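Local coordinates for kinetochore protein mis18 (PDB 5J6P) that serves in the complex that recruits CENP-A to centromeres, preserving kinetochore factors and spindle integrity and keeping histones of the central core deacetylated, at residues Glu1-Lys10 against Met92-Asn102; Gly54-Ser62 against Lys72-Leu81. All coordinates share one frame; numbering follows the deposited sequence.

Contact 1: Glu1-Lys10 against Met92-Asn102; sequences ESQPSVFQCK and MDKLQAYQLGN. With ZN (zinc ion), chain D.
Residues Ser5-Cys9 and Leu95-Gln99 run antiparallel, their axes 4.4 Å apart at closest and their directions 154° apart, with Val6 and Tyr98 as the regular hydrogen-bonded pair. Val6 N donates to Tyr98 O at 2.7 Å, and Tyr98 N returns a hydrogen bond to Val6 O. Further backbone bonds run from Leu100 N to Pro4 O (3.1 Å) and from Lys10 N to Lys94 O (3.3 Å).

One face of the sheet carries Ser5, Phe7, Ala97 and Gln99. Gln99 holds CG anti to its backbone N (chi1 -160°) and stays extended beyond it, which carries NE2 back to Gln3 O, 2.9 Å away; the donor lies 28° off the carbonyl plane. Gln99 CG lies against Pro4 O, and Gln99 CB against Ser5 OG. Replacing Gln99 by an alanine would probably leave the Gln3 carbonyl without this amide donor and the start of residues 1-10 less firmly tied. Phe7 meets Ala97 CB obliquely through CE1 at 4.2 Å, while its CB rests on Leu95 CD1; Phe32 adds a second ring beside it.

The other face carries Val6, Gln8, Gln96 and Tyr98 and is turned to the second subunit. Tyr98 OH is hydrogen-bonded to Asp18 of the second subunit, and Tyr98 also packs on Val6 of that subunit. Cys9 SG binds the zinc ion at 2.3 Å, in a site shared with Cys12, Cys63 and Cys66. The chemistry thus grades along the ladder: a metal thiolate at one end, backbone pairing in the middle, and near Gln3 an amide donor that meets a main-chain carbonyl beyond the last strand pair.

Contact 2: Gly54-Ser62 against Lys72-Leu81; sequences GLCVYSELS and KVYNSTPIYL
The beta hairpin of strands 57-63 and 69-76 belongs to the larger antiparallel sheet of this Mis18 domain, a member of the Yippee-like beta-tent group, and within it Tyr58 lies beside Tyr74, with Lys72 over its ring. Two hydrogen-bonded pairs fix the ladder. Ser59 N donates to Val73 O at 3.0 Å and Val73 N to Ser59 O at 2.8 Å, while further along Val57 N reaches Ser76 O at 2.9 Å.

Between these pairs the register slips by one residue. Asn75 and Ser76 both face Val57, the definition of a classic beta bulge, and Val57 O accepts from both their backbone N-H groups: Ser76 N comes in on a lone pair at 3.1 Å, Asn75 N nearly along the C=O axis. The Asn75 side chain folds back over the same region, where ND2 makes weak bonds to Val57 O and Ser59 OG. The stronger partner of that hydroxyl is Thr47 O on neighbouring strand 42-50.

On the Tyr58 face, CG of Tyr58 sits between its backbone N and carbonyl carbon (chi1 71°), which turns one ring face to Lys72. Lys72 bends at its third and fourth torsions; CE stands 3.4 Å from the ring centroid in a CH-pi contact, and NZ lies 4.7 Å from the centroid over the same face, a cation-pi arrangement. Tyr58 CB in turn covers one face of the Tyr74 ring, 4.0 Å from its centroid, and the two side chains point the same way with ring planes at 59°. At the opening, Cys56 CB packs beside Tyr74 CD2, its SG touches Leu81 CD1 and Pro78 CD, and Leu55 CD2 meets Pro78 CG.

Overall arrangement
Contact 1 joins the two ends of the domain, so contact 2, a local hairpin, is nested inside the loop it closes. Their centres lie about 24 Å apart on opposite sides of the chain's centre, with nearest atoms about 7 Å apart and no touch. They belong to different sheets: contact 1 to the three-stranded one, contact 2 to the six-stranded one. The zinc ion relates them, since Cys9 comes from contact 1 and Cys63 directly follows Ser62 of contact 2. Leu61's side chain is nevertheless about 11 Å from the zinc ion. The second subunit touches contact 1, whereas no other protein chain of the assembly touches contact 2.

Contact 1: Glu1-Lys10 against Met92-Asn102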
# COMPACT_ATOMS: atom_id res chain seq x y z
N GLU A 1 5.78 10.54 -12.91
CA GLU A 1 4.77 11.40 -13.64
C GLU A 1 3.81 12.07 -12.66
O GLU A 1 2.59 11.83 -12.69
CB GLU A 1 4.02 10.64 -14.79
CG GLU A 1 3.78 9.14 -14.62
CD GLU A 1 4.97 8.24 -15.04
OE1 GLU A 1 4.86 6.99 -14.94
OE2 GLU A 1 6.03 8.76 -15.47
N SER A 2 4.37 12.90 -11.78
CA SER A 2 3.62 13.76 -10.82
C SER A 2 2.66 13.03 -9.84
O SER A 2 1.93 13.67 -9.05
CB SER A 2 2.88 14.89 -11.59
OG SER A 2 2.00 14.40 -12.59
N GLN A 3 2.70 11.70 -9.85
CA GLN A 3 1.76 10.89 -9.09
C GLN A 3 2.49 10.28 -7.89
O GLN A 3 3.59 9.75 -8.06
CB GLN A 3 1.14 9.79 -9.99
CG GLN A 3 -0.26 9.37 -9.54
CD GLN A 3 -1.28 10.51 -9.58
OE1 GLN A 3 -1.83 10.92 -8.55
NE2 GLN A 3 -1.51 11.04 -10.76
N PRO A 4 1.89 10.38 -6.67
CA PRO A 4 2.52 9.83 -5.46
C PRO A 4 2.88 8.33 -5.51
O PRO A 4 2.31 7.56 -6.31
CB PRO A 4 1.45 10.06 -4.35
CG PRO A 4 0.57 11.15 -4.88
CD PRO A 4 0.54 10.92 -6.37
N SER A 5 3.85 7.94 -4.68
CA SER A 5 4.04 6.55 -4.30
C SER A 5 3.69 6.26 -2.82
O SER A 5 3.58 7.17 -1.98
CB SER A 5 5.45 6.09 -4.63
OG SER A 5 5.69 6.13 -6.04
N VAL A 6 3.44 4.99 -2.54
CA VAL A 6 3.22 4.50 -1.18
C VAL A 6 4.26 3.45 -0.88
O VAL A 6 4.70 2.75 -1.80
CB VAL A 6 1.81 3.92 -1.04
CG1 VAL A 6 1.70 2.94 0.11
CG2 VAL A 6 0.82 5.04 -0.83
N PHE A 7 4.64 3.34 0.39
CA PHE A 7 5.77 2.49 0.78
C PHE A 7 5.37 1.40 1.72
O PHE A 7 4.69 1.67 2.73
CB PHE A 7 6.87 3.33 1.45
CG PHE A 7 7.37 4.43 0.58
CD1 PHE A 7 8.08 4.12 -0.56
CD2 PHE A 7 7.05 5.75 0.83
CE1 PHE A 7 8.50 5.12 -1.42
CE2 PHE A 7 7.47 6.75 -0.01
CZ PHE A 7 8.20 6.43 -1.13
N GLN A 8 5.87 0.20 1.45
CA GLN A 8 5.61 -0.96 2.31
C GLN A 8 6.81 -1.84 2.62
O GLN A 8 7.67 -2.03 1.79
CB GLN A 8 4.64 -1.89 1.60
CG GLN A 8 3.41 -1.30 0.95
CD GLN A 8 2.81 -2.31 0.01
OE1 GLN A 8 1.81 -3.01 0.33
NE2 GLN A 8 3.48 -2.49 -1.11
N CYS A 9 6.80 -2.46 3.80
CA CYS A 9 7.81 -3.46 4.14
C CYS A 9 7.68 -4.68 3.21
O CYS A 9 6.66 -5.36 3.20
CB CYS A 9 7.67 -3.89 5.60
SG CYS A 9 8.31 -5.55 5.95
N LYS A 10 8.73 -4.94 2.44
CA LYS A 10 8.76 -6.04 1.47
C LYS A 10 8.24 -7.36 2.01
O LYS A 10 7.75 -8.21 1.24
CB LYS A 10 10.17 -6.29 0.98
CG LYS A 10 10.65 -5.30 -0.08
CD LYS A 10 11.41 -6.04 -1.18
CE LYS A 10 12.63 -5.31 -1.70
NZ LYS A 10 13.68 -6.34 -1.99
N MET A 92 16.13 1.04 0.96
CA MET A 92 15.40 0.69 -0.28
C MET A 92 15.35 -0.80 -0.49
O MET A 92 14.43 -1.30 -1.11
CB MET A 92 16.02 1.28 -1.55
CG MET A 92 16.10 2.80 -1.68
SD MET A 92 17.43 3.28 -2.83
CE MET A 92 16.98 4.98 -3.21
N ASP A 93 16.34 -1.52 0.02
CA ASP A 93 16.41 -2.98 -0.14
C ASP A 93 15.32 -3.71 0.61
O ASP A 93 15.08 -4.89 0.37
CB ASP A 93 17.77 -3.53 0.36
CG ASP A 93 18.68 -3.95 -0.79
OD1 ASP A 93 18.71 -3.23 -1.82
OD2 ASP A 93 19.35 -5.00 -0.66
N LYS A 94 14.72 -3.00 1.56
CA LYS A 94 13.77 -3.54 2.50
C LYS A 94 12.39 -2.97 2.33
O LYS A 94 11.50 -3.35 3.05
CB LYS A 94 14.29 -3.22 3.91
CG LYS A 94 15.59 -3.94 4.29
CD LYS A 94 15.25 -5.34 4.75
CE LYS A 94 16.43 -6.16 5.19
NZ LYS A 94 15.88 -7.43 5.74
N LEU A 95 12.20 -2.04 1.40
CA LEU A 95 10.91 -1.38 1.20
C LEU A 95 10.44 -1.73 -0.19
O LEU A 95 11.16 -2.39 -0.94
CB LEU A 95 11.00 0.14 1.34
CG LEU A 95 10.94 0.77 2.72
CD1 LEU A 95 9.55 0.77 3.26
CD2 LEU A 95 11.86 0.05 3.68
N GLN A 96 9.22 -1.28 -0.51
CA GLN A 96 8.61 -1.46 -1.82
C GLN A 96 7.78 -0.24 -2.13
O GLN A 96 7.18 0.36 -1.23
CB GLN A 96 7.71 -2.67 -1.77
CG GLN A 96 7.93 -3.66 -2.87
CD GLN A 96 6.94 -4.78 -2.74
OE1 GLN A 96 5.78 -4.55 -2.42
NE2 GLN A 96 7.38 -6.01 -2.99
N ALA A 97 7.74 0.14 -3.40
CA ALA A 97 6.98 1.34 -3.79
C ALA A 97 5.84 0.96 -4.69
O ALA A 97 5.93 0.04 -5.54
CB ALA A 97 7.87 2.37 -4.47
N TYR A 98 4.74 1.64 -4.47
CA TYR A 98 3.61 1.51 -5.32
C TYR A 98 3.24 2.92 -5.73
O TYR A 98 2.77 3.73 -4.87
CB TYR A 98 2.45 0.80 -4.61
CG TYR A 98 1.17 0.94 -5.39
CD1 TYR A 98 0.95 0.18 -6.56
CD2 TYR A 98 0.20 1.86 -5.00
CE1 TYR A 98 -0.20 0.36 -7.32
CE2 TYR A 98 -0.96 2.03 -5.74
CZ TYR A 98 -1.14 1.29 -6.89
OH TYR A 98 -2.27 1.50 -7.62
N GLN A 99 3.47 3.21 -7.02
CA GLN A 99 3.06 4.49 -7.60
C GLN A 99 1.65 4.34 -8.10
O GLN A 99 1.39 3.46 -8.91
CB GLN A 99 3.97 4.95 -8.74
CG GLN A 99 3.81 6.46 -8.98
CD GLN A 99 4.50 6.97 -10.24
OE1 GLN A 99 5.13 6.21 -10.99
NE2 GLN A 99 4.36 8.28 -10.49
N LEU A 100 0.77 5.22 -7.66
CA LEU A 100 -0.63 5.18 -8.08
C LEU A 100 -0.77 5.44 -9.59
O LEU A 100 0.16 5.95 -10.21
CB LEU A 100 -1.46 6.24 -7.34
CG LEU A 100 -1.75 6.04 -5.85
CD1 LEU A 100 -0.51 5.85 -5.01
CD2 LEU A 100 -2.55 7.22 -5.32
N GLY A 101 -1.92 5.06 -10.17
CA GLY A 101 -2.27 5.37 -11.57
C GLY A 101 -3.01 6.71 -11.61
O GLY A 101 -3.13 7.42 -10.57
N ASN A 102 -3.57 7.02 -12.79
CA ASN A 102 -3.92 8.42 -13.18
C ASN A 102 -5.39 8.86 -13.03
O ASN A 102 -5.69 10.06 -13.05
CB ASN A 102 -3.45 8.68 -14.63
CG ASN A 102 -2.03 8.18 -14.89
OD1 ASN A 102 -1.78 7.46 -15.85
ND2 ASN A 102 -1.09 8.56 -14.04
ZN ZN D . 7.15 -5.97 7.89

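Contact 2: Gly54-Ser62 against Lys72-Leu81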
# COMPACT_ATOMS: atom_id res chain seq x y z
N GLY A 54 32.18 6.27 11.42
CA GLY A 54 32.21 6.85 12.77
C GLY A 54 31.41 8.12 13.06
O GLY A 54 31.33 8.55 14.21
N LEU A 55 30.75 8.70 12.06
CA LEU A 55 30.33 10.10 12.14
C LEU A 55 28.95 10.37 12.74
O LEU A 55 28.77 11.38 13.46
CB LEU A 55 30.45 10.77 10.77
CG LEU A 55 31.70 11.66 10.63
CD1 LEU A 55 31.88 12.08 9.17
CD2 LEU A 55 31.61 12.88 11.57
N CYS A 56 27.96 9.51 12.45
CA CYS A 56 26.61 9.74 12.98
C CYS A 56 26.21 8.67 13.95
O CYS A 56 26.86 7.63 14.06
CB CYS A 56 25.61 9.80 11.85
SG CYS A 56 26.29 10.57 10.39
N VAL A 57 25.12 8.94 14.65
CA VAL A 57 24.52 7.98 15.56
C VAL A 57 23.02 7.74 15.24
O VAL A 57 22.19 8.67 15.24
CB VAL A 57 24.76 8.39 17.02
CG1 VAL A 57 23.91 7.59 18.01
CG2 VAL A 57 26.24 8.26 17.34
N TYR A 58 22.69 6.47 15.02
CA TYR A 58 21.34 6.06 14.68
C TYR A 58 20.87 4.89 15.52
O TYR A 58 21.66 4.06 15.98
CB TYR A 58 21.27 5.67 13.23
CG TYR A 58 21.99 4.38 12.90
CD1 TYR A 58 21.35 3.16 13.05
CD2 TYR A 58 23.27 4.39 12.39
CE1 TYR A 58 21.98 1.98 12.72
CE2 TYR A 58 23.91 3.21 12.06
CZ TYR A 58 23.25 2.01 12.23
OH TYR A 58 23.85 0.83 11.92
N SER A 59 19.57 4.85 15.70
CA SER A 59 18.88 3.70 16.24
C SER A 59 18.16 3.00 15.07
O SER A 59 17.64 3.66 14.17
CB SER A 59 17.89 4.17 17.29
OG SER A 59 18.60 4.54 18.46
N GLU A 60 18.16 1.67 15.09
CA GLU A 60 17.47 0.88 14.08
C GLU A 60 15.94 1.03 14.08
O GLU A 60 15.36 1.15 15.15
CB GLU A 60 17.83 -0.57 14.28
CG GLU A 60 19.23 -0.89 13.81
CD GLU A 60 19.54 -2.37 13.91
OE1 GLU A 60 19.06 -3.00 14.89
OE2 GLU A 60 20.25 -2.88 13.00
N LEU A 61 15.33 1.05 12.88
CA LEU A 61 13.86 1.01 12.70
C LEU A 61 13.37 -0.37 12.27
O LEU A 61 13.86 -0.90 11.24
CB LEU A 61 13.41 1.95 11.61
CG LEU A 61 13.17 3.42 11.82
CD1 LEU A 61 12.66 4.02 10.52
CD2 LEU A 61 12.18 3.60 12.96
N SER A 62 12.38 -0.89 12.99
CA SER A 62 11.75 -2.22 12.74
C SER A 62 10.26 -2.12 12.33
O SER A 62 9.58 -1.24 12.84
CB SER A 62 11.86 -3.04 14.00
OG SER A 62 13.22 -3.29 14.34
N LYS A 72 16.39 3.28 9.86
CA LYS A 72 17.05 3.89 11.02
C LYS A 72 16.65 5.32 11.24
O LYS A 72 16.19 6.00 10.33
CB LYS A 72 18.56 3.84 10.87
CG LYS A 72 19.03 3.81 9.44
CD LYS A 72 20.53 3.81 9.40
CE LYS A 72 21.13 2.44 9.62
NZ LYS A 72 21.29 1.75 8.32
N VAL A 73 16.82 5.76 12.48
CA VAL A 73 16.69 7.17 12.81
C VAL A 73 18.04 7.66 13.23
O VAL A 73 18.54 7.24 14.29
CB VAL A 73 15.75 7.39 13.99
CG1 VAL A 73 15.65 8.87 14.30
CG2 VAL A 73 14.37 6.81 13.66
N TYR A 74 18.62 8.56 12.45
CA TYR A 74 19.84 9.25 12.89
C TYR A 74 19.49 10.23 14.01
O TYR A 74 18.71 11.16 13.80
CB TYR A 74 20.53 9.92 11.74
CG TYR A 74 21.10 8.89 10.80
CD1 TYR A 74 20.33 8.32 9.81
CD2 TYR A 74 22.38 8.43 10.94
CE1 TYR A 74 20.87 7.37 8.96
CE2 TYR A 74 22.91 7.46 10.12
CZ TYR A 74 22.16 6.94 9.13
OH TYR A 74 22.67 5.97 8.31
N ASN A 75 20.04 9.98 15.20
CA ASN A 75 19.80 10.79 16.40
C ASN A 75 20.80 11.94 16.53
O ASN A 75 20.45 13.01 17.04
CB ASN A 75 19.87 9.93 17.68
CG ASN A 75 19.18 8.59 17.53
OD1 ASN A 75 17.96 8.48 17.62
ND2 ASN A 75 19.97 7.55 17.33
N SER A 76 22.04 11.68 16.07
CA SER A 76 23.14 12.64 16.13
C SER A 76 23.84 12.69 14.83
O SER A 76 24.30 11.67 14.33
CB SER A 76 24.18 12.26 17.18
OG SER A 76 23.59 12.23 18.46
N THR A 77 23.98 13.91 14.34
CA THR A 77 24.61 14.17 13.06
C THR A 77 25.54 15.38 13.15
O THR A 77 25.47 16.18 14.13
CB THR A 77 23.54 14.46 11.99
OG1 THR A 77 22.54 15.37 12.52
CG2 THR A 77 22.86 13.19 11.60
N PRO A 78 26.42 15.53 12.12
CA PRO A 78 27.10 16.77 11.80
C PRO A 78 26.10 17.80 11.32
O PRO A 78 24.90 17.55 11.39
CB PRO A 78 27.96 16.37 10.60
CG PRO A 78 28.31 14.95 10.86
CD PRO A 78 27.01 14.40 11.37
N ILE A 79 26.57 18.97 10.87
CA ILE A 79 25.67 20.01 10.30
C ILE A 79 25.00 19.57 9.05
O ILE A 79 23.81 19.85 8.85
CB ILE A 79 26.33 21.39 9.91
CG1 ILE A 79 27.77 21.24 9.37
CG2 ILE A 79 26.13 22.45 11.00
CD1 ILE A 79 28.89 21.21 10.41
N TYR A 80 25.77 18.90 8.19
CA TYR A 80 25.35 18.69 6.83
C TYR A 80 24.20 17.67 6.74
O TYR A 80 23.23 17.85 5.99
CB TYR A 80 26.54 18.41 5.89
CG TYR A 80 27.56 17.36 6.30
CD1 TYR A 80 28.62 17.67 7.17
CD2 TYR A 80 27.52 16.08 5.76
CE1 TYR A 80 29.57 16.70 7.52
CE2 TYR A 80 28.47 15.12 6.10
CZ TYR A 80 29.48 15.42 6.98
OH TYR A 80 30.41 14.45 7.30
N LEU A 81 24.26 16.65 7.60
CA LEU A 81 23.18 15.68 7.74
C LEU A 81 22.05 16.07 8.70
O LEU A 81 21.27 15.20 9.09
CB LEU A 81 23.76 14.31 8.14
CG LEU A 81 24.69 13.67 7.10
CD1 LEU A 81 25.35 12.41 7.66
CD2 LEU A 81 23.95 13.36 5.81